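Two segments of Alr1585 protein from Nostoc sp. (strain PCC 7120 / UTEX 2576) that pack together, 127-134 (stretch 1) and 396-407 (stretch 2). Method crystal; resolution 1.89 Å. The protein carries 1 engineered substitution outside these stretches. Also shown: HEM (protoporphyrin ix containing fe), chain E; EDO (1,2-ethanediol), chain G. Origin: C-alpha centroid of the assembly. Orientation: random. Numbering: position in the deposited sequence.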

ATOM      1  N   GLU A 127     -43.075 -22.995  12.683  1.00 28.71           N
ATOM      2  CA  GLU A 127     -43.420 -22.105  13.792  1.00 30.45           C
ATOM      3  C   GLU A 127     -42.290 -21.106  14.030  1.00 26.61           C
ATOM      4  O   GLU A 127     -42.522 -19.919  14.217  1.00 24.89           O
ATOM      5  CB  GLU A 127     -43.639 -22.872  15.116  1.00 34.99           C
ATOM      6  CG  GLU A 127     -44.881 -23.735  15.169  1.00 43.78           C
ATOM      7  CD  GLU A 127     -44.999 -24.501  16.501  1.00 49.54           C
ATOM      8  OE1 GLU A 127     -44.457 -24.078  17.566  1.00 54.14           O
ATOM      9  OE2 GLU A 127     -45.601 -25.566  16.465  1.00 57.53           O
ATOM     10  N   ILE A 128     -41.057 -21.584  13.962  1.00 25.17           N
ATOM     11  CA  ILE A 128     -39.891 -20.711  14.040  1.00 23.93           C
ATOM     12  C   ILE A 128     -39.884 -19.670  12.921  1.00 23.78           C
ATOM     13  O   ILE A 128     -39.725 -18.467  13.181  1.00 23.24           O
ATOM     14  CB  ILE A 128     -38.583 -21.530  13.965  1.00 23.70           C
ATOM     15  CG1 ILE A 128     -38.441 -22.400  15.223  1.00 24.19           C
ATOM     16  CG2 ILE A 128     -37.368 -20.622  13.755  1.00 21.87           C
ATOM     17  CD1 ILE A 128     -38.112 -21.641  16.495  1.00 23.96           C
ATOM     18  N   ARG A 129     -40.051 -20.124  11.678  1.00 23.80           N
ATOM     19  CA  ARG A 129     -40.106 -19.234  10.539  1.00 24.64           C
ATOM     20  C   ARG A 129     -41.167 -18.148  10.711  1.00 24.70           C
ATOM     21  O   ARG A 129     -40.879 -16.957  10.516  1.00 25.09           O
ATOM     22  CB  ARG A 129     -40.399 -20.023   9.252  1.00 25.08           C
ATOM     23  CG  ARG A 129     -40.308 -19.189   7.991  1.00 26.70           C
ATOM     24  CD  ARG A 129     -40.973 -19.928   6.841  1.00 30.15           C
ATOM     25  NE  ARG A 129     -42.396 -20.040   6.964  1.00 32.80           N
ATOM     26  CZ  ARG A 129     -43.202 -19.059   6.643  1.00 38.11           C
ATOM     27  NH1 ARG A 129     -42.719 -17.890   6.243  1.00 39.78           N
ATOM     28  NH2 ARG A 129     -44.525 -19.235   6.738  1.00 43.04           N
ATOM     29  N   SER A 130     -42.383 -18.564  11.045  1.00 24.78           N
ATOM     30  CA  SER A 130     -43.476 -17.650  11.281  1.00 27.12           C
ATOM     31  C   SER A 130     -43.166 -16.622  12.379  1.00 26.01           C
ATOM     32  O   SER A 130     -43.365 -15.430  12.181  1.00 25.20           O
ATOM     33  CB  SER A 130     -44.735 -18.440  11.656  1.00 29.37           C
ATOM     34  OG  SER A 130     -45.788 -17.547  11.896  1.00 34.06           O
ATOM     35  N   SER A 131     -42.641 -17.083  13.511  1.00 25.87           N
ATOM     36  CA  SER A 131     -42.259 -16.196  14.618  1.00 26.04           C
ATOM     37  C   SER A 131     -41.179 -15.157  14.241  1.00 24.88           C
ATOM     38  O   SER A 131     -41.251 -13.997  14.655  1.00 23.38           O
ATOM     39  CB  SER A 131     -41.854 -17.024  15.842  1.00 27.32           C
ATOM     40  OG  SER A 131     -40.578 -17.611  15.616  1.00 30.66           O
ATOM     41  N   LEU A 132     -40.203 -15.538  13.411  1.00 24.08           N
ATOM     42  CA  LEU A 132     -39.172 -14.615  12.964  1.00 21.79           C
ATOM     43  C   LEU A 132     -39.614 -13.681  11.828  1.00 21.41           C
ATOM     44  O   LEU A 132     -38.920 -12.694  11.520  1.00 21.66           O
ATOM     45  CB  LEU A 132     -37.944 -15.386  12.526  1.00 21.58           C
ATOM     46  CG  LEU A 132     -37.304 -16.245  13.636  1.00 21.40           C
ATOM     47  CD1 LEU A 132     -36.180 -17.061  13.050  1.00 21.77           C
ATOM     48  CD2 LEU A 132     -36.753 -15.333  14.739  1.00 21.12           C
ATOM     49  N   GLY A 133     -40.728 -13.991  11.182  1.00 21.87           N
ATOM     50  CA  GLY A 133     -41.155 -13.256   9.956  1.00 22.75           C
ATOM     51  C   GLY A 133     -40.335 -13.630   8.739  1.00 22.39           C
ATOM     52  O   GLY A 133     -40.287 -12.876   7.735  1.00 21.95           O
ATOM     53  N   ASP A 134     -39.702 -14.799   8.828  1.00 22.50           N
ATOM     54  CA  ASP A 134     -38.748 -15.248   7.821  1.00 22.92           C
ATOM     55  C   ASP A 134     -39.452 -15.689   6.551  1.00 23.23           C
ATOM     56  O   ASP A 134     -40.646 -16.056   6.564  1.00 22.89           O
ATOM     57  CB  ASP A 134     -37.905 -16.421   8.363  1.00 23.10           C
ATOM     58  CG  ASP A 134     -36.616 -15.987   9.032  1.00 22.30           C
ATOM     59  OD1 ASP A 134     -36.206 -14.799   8.951  1.00 22.46           O
ATOM     60  OD2 ASP A 134     -35.977 -16.870   9.618  1.00 23.11           O
ATOM     61  N   GLN A 396     -32.943 -14.871  23.610  1.00 16.54           N
ATOM     62  CA  GLN A 396     -31.893 -13.977  23.091  1.00 16.05           C
ATOM     63  C   GLN A 396     -32.126 -13.690  21.602  1.00 15.11           C
ATOM     64  O   GLN A 396     -33.008 -12.904  21.309  1.00 15.44           O
ATOM     65  CB  GLN A 396     -30.485 -14.482  23.506  1.00 15.79           C
ATOM     66  CG  GLN A 396     -30.395 -14.396  25.034  1.00 16.64           C
ATOM     67  CD  GLN A 396     -29.178 -15.053  25.671  1.00 16.29           C
ATOM     68  OE1 GLN A 396     -29.222 -16.215  26.087  1.00 16.16           O
ATOM     69  NE2 GLN A 396     -28.082 -14.319  25.730  1.00 16.04           N
ATOM     70  N   PHE A 397     -31.430 -14.322  20.661  1.00 14.90           N
ATOM     71  CA  PHE A 397     -31.665 -13.978  19.262  1.00 14.92           C
ATOM     72  C   PHE A 397     -33.162 -13.961  18.863  1.00 16.33           C
ATOM     73  O   PHE A 397     -33.612 -13.011  18.212  1.00 15.64           O
ATOM     74  CB  PHE A 397     -30.903 -14.848  18.269  1.00 15.20           C
ATOM     75  CG  PHE A 397     -31.338 -14.627  16.870  1.00 15.74           C
ATOM     76  CD1 PHE A 397     -30.853 -13.544  16.147  1.00 15.97           C
ATOM     77  CD2 PHE A 397     -32.299 -15.433  16.283  1.00 16.12           C
ATOM     78  CE1 PHE A 397     -31.351 -13.284  14.859  1.00 16.50           C
ATOM     79  CE2 PHE A 397     -32.765 -15.180  15.019  1.00 16.63           C
ATOM     80  CZ  PHE A 397     -32.287 -14.100  14.303  1.00 16.85           C
ATOM     81  N   ASN A 398     -33.895 -15.050  19.115  1.00 16.36           N
ATOM     82  CA  ASN A 398     -35.278 -15.102  18.633  1.00 17.17           C
ATOM     83  C   ASN A 398     -36.122 -13.981  19.232  1.00 17.48           C
ATOM     84  O   ASN A 398     -37.012 -13.427  18.558  1.00 18.18           O
ATOM     85  CB  ASN A 398     -35.950 -16.450  18.913  1.00 17.72           C
ATOM     86  CG  ASN A 398     -35.609 -17.518  17.885  1.00 17.87           C
ATOM     87  OD1 ASN A 398     -34.648 -17.406  17.130  1.00 17.67           O
ATOM     88  ND2 ASN A 398     -36.394 -18.576  17.878  1.00 18.13           N
ATOM     89  N   PHE A 399     -35.884 -13.708  20.511  1.00 17.52           N
ATOM     90  CA  PHE A 399     -36.563 -12.632  21.241  1.00 17.88           C
ATOM     91  C   PHE A 399     -36.261 -11.273  20.612  1.00 17.62           C
ATOM     92  O   PHE A 399     -37.167 -10.508  20.338  1.00 18.15           O
ATOM     93  CB  PHE A 399     -36.143 -12.671  22.704  1.00 18.24           C
ATOM     94  CG  PHE A 399     -37.020 -11.880  23.621  1.00 18.78           C
ATOM     95  CD1 PHE A 399     -36.849 -10.499  23.754  1.00 18.64           C
ATOM     96  CD2 PHE A 399     -37.979 -12.516  24.410  1.00 20.06           C
ATOM     97  CE1 PHE A 399     -37.658  -9.768  24.618  1.00 19.23           C
ATOM     98  CE2 PHE A 399     -38.761 -11.789  25.294  1.00 19.99           C
ATOM     99  CZ  PHE A 399     -38.635 -10.401  25.369  1.00 19.90           C
ATOM    100  N   MET A 400     -34.979 -11.022  20.334  1.00 17.27           N
ATOM    101  CA  MET A 400     -34.538  -9.772  19.799  1.00 16.81           C
ATOM    102  C   MET A 400     -35.192  -9.519  18.424  1.00 17.11           C
ATOM    103  O   MET A 400     -35.718  -8.422  18.174  1.00 16.17           O
ATOM    104  CB  MET A 400     -33.031  -9.749  19.719  1.00 16.13           C
ATOM    105  CG  MET A 400     -32.413  -8.445  19.329  1.00 16.23           C
ATOM    106  SD  MET A 400     -30.614  -8.523  19.423  1.00 15.79           S
ATOM    107  CE  MET A 400     -30.402  -8.452  21.192  1.00 15.77           C
ATOM    108  N   GLN A 401     -35.159 -10.527  17.551  1.00 16.56           N
ATOM    109  CA  GLN A 401     -35.763 -10.386  16.214  1.00 16.76           C
ATOM    110  C   GLN A 401     -37.287 -10.257  16.310  1.00 17.71           C
ATOM    111  O   GLN A 401     -37.886  -9.338  15.711  1.00 16.69           O
ATOM    112  CB  GLN A 401     -35.397 -11.570  15.331  1.00 16.88           C
ATOM    113  CG  GLN A 401     -35.889 -11.462  13.889  1.00 17.60           C
ATOM    114  CD  GLN A 401     -35.036 -10.556  13.035  1.00 17.39           C
ATOM    115  OE1 GLN A 401     -33.804 -10.697  12.973  1.00 18.06           O
ATOM    116  NE2 GLN A 401     -35.667  -9.607  12.384  1.00 17.69           N
ATOM    117  N   SER A 402     -37.914 -11.192  17.015  1.00 17.98           N
ATOM    118  CA  SER A 402     -39.357 -11.331  16.950  1.00 19.09           C
ATOM    119  C   SER A 402     -40.131 -10.357  17.833  1.00 19.43           C
ATOM    120  O   SER A 402     -41.239  -9.951  17.473  1.00 17.75           O
ATOM    121  CB  SER A 402     -39.777 -12.790  17.222  1.00 20.68           C
ATOM    122  OG  SER A 402     -39.660 -13.120  18.601  1.00 23.41           O
ATOM    123  N   ARG A 403     -39.565  -9.996  18.981  1.00 19.14           N
ATOM    124  CA  ARG A 403     -40.267  -9.152  19.952  1.00 20.65           C
ATOM    125  C   ARG A 403     -39.817  -7.709  19.915  1.00 18.78           C
ATOM    126  O   ARG A 403     -40.546  -6.807  20.353  1.00 18.88           O
ATOM    127  CB  ARG A 403     -40.086  -9.723  21.370  1.00 23.45           C
ATOM    128  CG  ARG A 403     -40.488 -11.204  21.505  1.00 28.10           C
ATOM    129  CD  ARG A 403     -41.957 -11.382  21.795  1.00 34.44           C
ATOM    130  NE  ARG A 403     -42.386 -10.741  23.056  1.00 42.93           N
ATOM    131  CZ  ARG A 403     -42.558 -11.356  24.235  1.00 45.37           C
ATOM    132  NH1 ARG A 403     -42.338 -12.662  24.370  1.00 45.19           N
ATOM    133  NH2 ARG A 403     -42.950 -10.643  25.301  1.00 47.05           N
ATOM    134  N   TRP A 404     -38.598  -7.462  19.470  1.00 17.07           N
ATOM    135  CA  TRP A 404     -38.031  -6.097  19.443  1.00 17.02           C
ATOM    136  C   TRP A 404     -37.944  -5.526  18.023  1.00 16.63           C
ATOM    137  O   TRP A 404     -38.614  -4.533  17.713  1.00 17.03           O
ATOM    138  CB  TRP A 404     -36.667  -6.052  20.140  1.00 16.51           C
ATOM    139  CG  TRP A 404     -36.766  -6.228  21.646  1.00 17.12           C
ATOM    140  CD1 TRP A 404     -37.919  -6.297  22.410  1.00 17.14           C
ATOM    141  CD2 TRP A 404     -35.668  -6.251  22.579  1.00 15.99           C
ATOM    142  NE1 TRP A 404     -37.584  -6.421  23.735  1.00 17.47           N
ATOM    143  CE2 TRP A 404     -36.213  -6.374  23.858  1.00 17.04           C
ATOM    144  CE3 TRP A 404     -34.286  -6.180  22.439  1.00 16.30           C
ATOM    145  CZ2 TRP A 404     -35.403  -6.416  25.025  1.00 17.35           C
ATOM    146  CZ3 TRP A 404     -33.478  -6.259  23.582  1.00 16.51           C
ATOM    147  CH2 TRP A 404     -34.039  -6.376  24.852  1.00 16.47           C
ATOM    148  N   ALA A 405     -37.169  -6.163  17.163  1.00 16.04           N
ATOM    149  CA  ALA A 405     -36.969  -5.658  15.812  1.00 15.88           C
ATOM    150  C   ALA A 405     -38.239  -5.634  14.950  1.00 16.36           C
ATOM    151  O   ALA A 405     -38.574  -4.602  14.360  1.00 16.55           O
ATOM    152  CB  ALA A 405     -35.836  -6.394  15.116  1.00 15.60           C
ATOM    153  N   ASN A 406     -38.948  -6.740  14.878  1.00 17.10           N
ATOM    154  CA  ASN A 406     -40.103  -6.834  13.993  1.00 17.94           C
ATOM    155  C   ASN A 406     -41.328  -6.009  14.388  1.00 18.53           C
ATOM    156  O   ASN A 406     -41.916  -5.375  13.525  1.00 19.19           O
ATOM    157  CB  ASN A 406     -40.529  -8.296  13.824  1.00 18.27           C
ATOM    158  CG  ASN A 406     -39.492  -9.137  13.097  1.00 18.11           C
ATOM    159  OD1 ASN A 406     -38.510  -8.635  12.550  1.00 18.73           O
ATOM    160  ND2 ASN A 406     -39.725 -10.437  13.092  1.00 18.06           N
ATOM    161  N   PRO A 407     -41.714  -6.000  15.683  1.00 19.13           N
ATOM    162  CA  PRO A 407     -43.046  -5.452  15.941  1.00 19.54           C
ATOM    163  C   PRO A 407     -43.153  -3.933  15.787  1.00 20.13           C
ATOM    164  O   PRO A 407     -42.253  -3.183  16.204  1.00 18.01           O
ATOM    165  CB  PRO A 407     -43.308  -5.816  17.399  1.00 20.12           C
ATOM    166  CG  PRO A 407     -42.458  -7.033  17.641  1.00 19.68           C
ATOM    167  CD  PRO A 407     -41.210  -6.755  16.849  1.00 18.69           C
TER
HETATM  168  CHA HEM E 501     -25.519  -3.371  16.163  1.00 13.30           C
HETATM  169  CHB HEM E 501     -25.632  -3.662  11.351  1.00 13.49           C
HETATM  170  CHC HEM E 501     -28.303  -7.684  11.678  1.00 13.80           C
HETATM  171  CHD HEM E 501     -28.374  -7.210  16.468  1.00 14.48           C
HETATM  172  C1A HEM E 501     -25.333  -3.085  14.820  1.00 13.20           C
HETATM  173  C2A HEM E 501     -24.637  -1.949  14.312  1.00 14.07           C
HETATM  174  C3A HEM E 501     -24.672  -2.035  12.964  1.00 13.10           C
HETATM  175  C4A HEM E 501     -25.359  -3.227  12.644  1.00 13.58           C
HETATM  176  CMA HEM E 501     -24.053  -1.098  11.962  1.00 13.61           C
HETATM  177  CAA HEM E 501     -23.964  -0.827  15.115  1.00 12.77           C
HETATM  178  CBA HEM E 501     -22.509  -1.033  15.545  1.00 14.05           C
HETATM  179  CGA HEM E 501     -22.430  -2.242  16.437  1.00 14.47           C
HETATM  180  O1A HEM E 501     -22.677  -2.177  17.677  1.00 15.91           O
HETATM  181  O2A HEM E 501     -22.121  -3.320  15.927  1.00 14.08           O
HETATM  182  C1B HEM E 501     -26.341  -4.823  11.046  1.00 15.15           C
HETATM  183  C2B HEM E 501     -26.553  -5.309   9.709  1.00 14.99           C
HETATM  184  C3B HEM E 501     -27.249  -6.433   9.794  1.00 14.60           C
HETATM  185  C4B HEM E 501     -27.529  -6.612  11.220  1.00 14.65           C
HETATM  186  CMB HEM E 501     -26.033  -4.660   8.475  1.00 15.31           C
HETATM  187  CAB HEM E 501     -27.694  -7.398   8.757  1.00 14.62           C
HETATM  188  CBB HEM E 501     -27.092  -7.548   7.564  1.00 15.38           C
HETATM  189  C1C HEM E 501     -28.612  -7.893  13.032  1.00 14.78           C
HETATM  190  C2C HEM E 501     -29.489  -8.835  13.530  1.00 14.43           C
HETATM  191  C3C HEM E 501     -29.523  -8.679  14.891  1.00 15.31           C
HETATM  192  C4C HEM E 501     -28.633  -7.645  15.205  1.00 14.56           C
HETATM  193  CMC HEM E 501     -30.234  -9.893  12.769  1.00 14.55           C
HETATM  194  CAC HEM E 501     -30.322  -9.383  15.893  1.00 14.88           C
HETATM  195  CBC HEM E 501     -31.506  -9.928  15.757  1.00 16.19           C
HETATM  196  C1D HEM E 501     -27.481  -6.172  16.730  1.00 14.38           C
HETATM  197  C2D HEM E 501     -27.160  -5.786  18.100  1.00 14.19           C
HETATM  198  C3D HEM E 501     -26.409  -4.696  18.026  1.00 13.83           C
HETATM  199  C4D HEM E 501     -26.237  -4.460  16.575  1.00 13.39           C
HETATM  200  CMD HEM E 501     -27.604  -6.456  19.390  1.00 15.72           C
HETATM  201  CAD HEM E 501     -25.800  -3.958  19.183  1.00 14.08           C
HETATM  202  CBD HEM E 501     -26.733  -2.907  19.796  1.00 14.24           C
HETATM  203  CGD HEM E 501     -26.059  -2.260  20.961  1.00 13.43           C
HETATM  204  O1D HEM E 501     -25.977  -1.034  20.932  1.00 13.40           O
HETATM  205  O2D HEM E 501     -25.594  -2.924  21.949  1.00 15.31           O
HETATM  206  NA  HEM E 501     -25.837  -3.820  13.788  1.00 13.41           N
HETATM  207  NB  HEM E 501     -26.994  -5.579  11.871  1.00 13.87           N
HETATM  208  NC  HEM E 501     -28.162  -7.098  14.045  1.00 14.08           N
HETATM  209  ND  HEM E 501     -26.976  -5.311  15.845  1.00 13.68           N
HETATM  210 FE   HEM E 501     -27.013  -5.425  13.920  1.00 15.06          FE
HETATM  211  C1  EDO G 503     -30.626 -16.299  29.374  1.00 29.17           C
HETATM  212  O1  EDO G 503     -31.200 -16.104  28.076  1.00 26.40           O
HETATM  213  C2  EDO G 503     -30.285 -15.024  30.147  1.00 29.07           C
HETATM  214  O2  EDO G 503     -29.466 -14.075  29.469  1.00 27.81           O
HETATM  215  O   HOH W   1     -42.182 -11.543  14.019  1.00 27.72           O
HETATM  216  O   HOH W   2     -25.237  -6.945  13.861  1.00 20.81           O

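The C-terminal end of a helix leaves carbonyl groups without partners in the next turn, and a packed neighbour can supply what is missing. The contact between 127-134 and 396-407 in Alr1585 is a compact example, burying 298 Å² between the two stretches, whose helix axes approach to 9.5 Å at an angle of 46°.

Leu-132 is its centre, with 101 Å² covered by the other stretch. Its CA-to-CB bond points sideways, but an m chi1 and a t chi2 bring the end of the side chain nearer. There CD2 lies 4.0 Å from Phe-397 CE2, an apolar contact, 4.0 Å from Gln-401 CB and 3.8 Å from Asn-398 OD1. The ring of Phe-397 also reaches the heme, its CE1 lying 3.5 Å from HEM CBC, so one aromatic side chain touches both the leucine and the cofactor.

Asn-398, with 49 Å² covered, packs without bonding across the contact. Its ND2 stands 3.8 Å from Ile-128 CD1, and its amide atoms find hydrogen bonds elsewhere in the structure.

The polar side of the contact lies at the helix end. Gly-133, at positive phi, closes the helix in a Schellman motif, and the carbonyl of Leu-132 accepts the direct hydrogen bond from Asn-406, ND2 to O 2.9 Å. Gln-401 NE2 donates to Asn-406 OD1 at 3.0 Å, engaging the other end of the same amide.

Ser-131, with 33 Å² covered, contributes mainly through its backbone. Its O comes within 3.2 Å of Ser-402 CB and accepts from a water that in turn accepts from Asn-406 ND2, so this amide serves two successive carbonyls, one directly and one through water. Both serine hydroxyls turn back to their own helices: Ser-131 OG donates to Ile-128 O and Ser-402 OG to Asn-398 O, each at 2.7 Å.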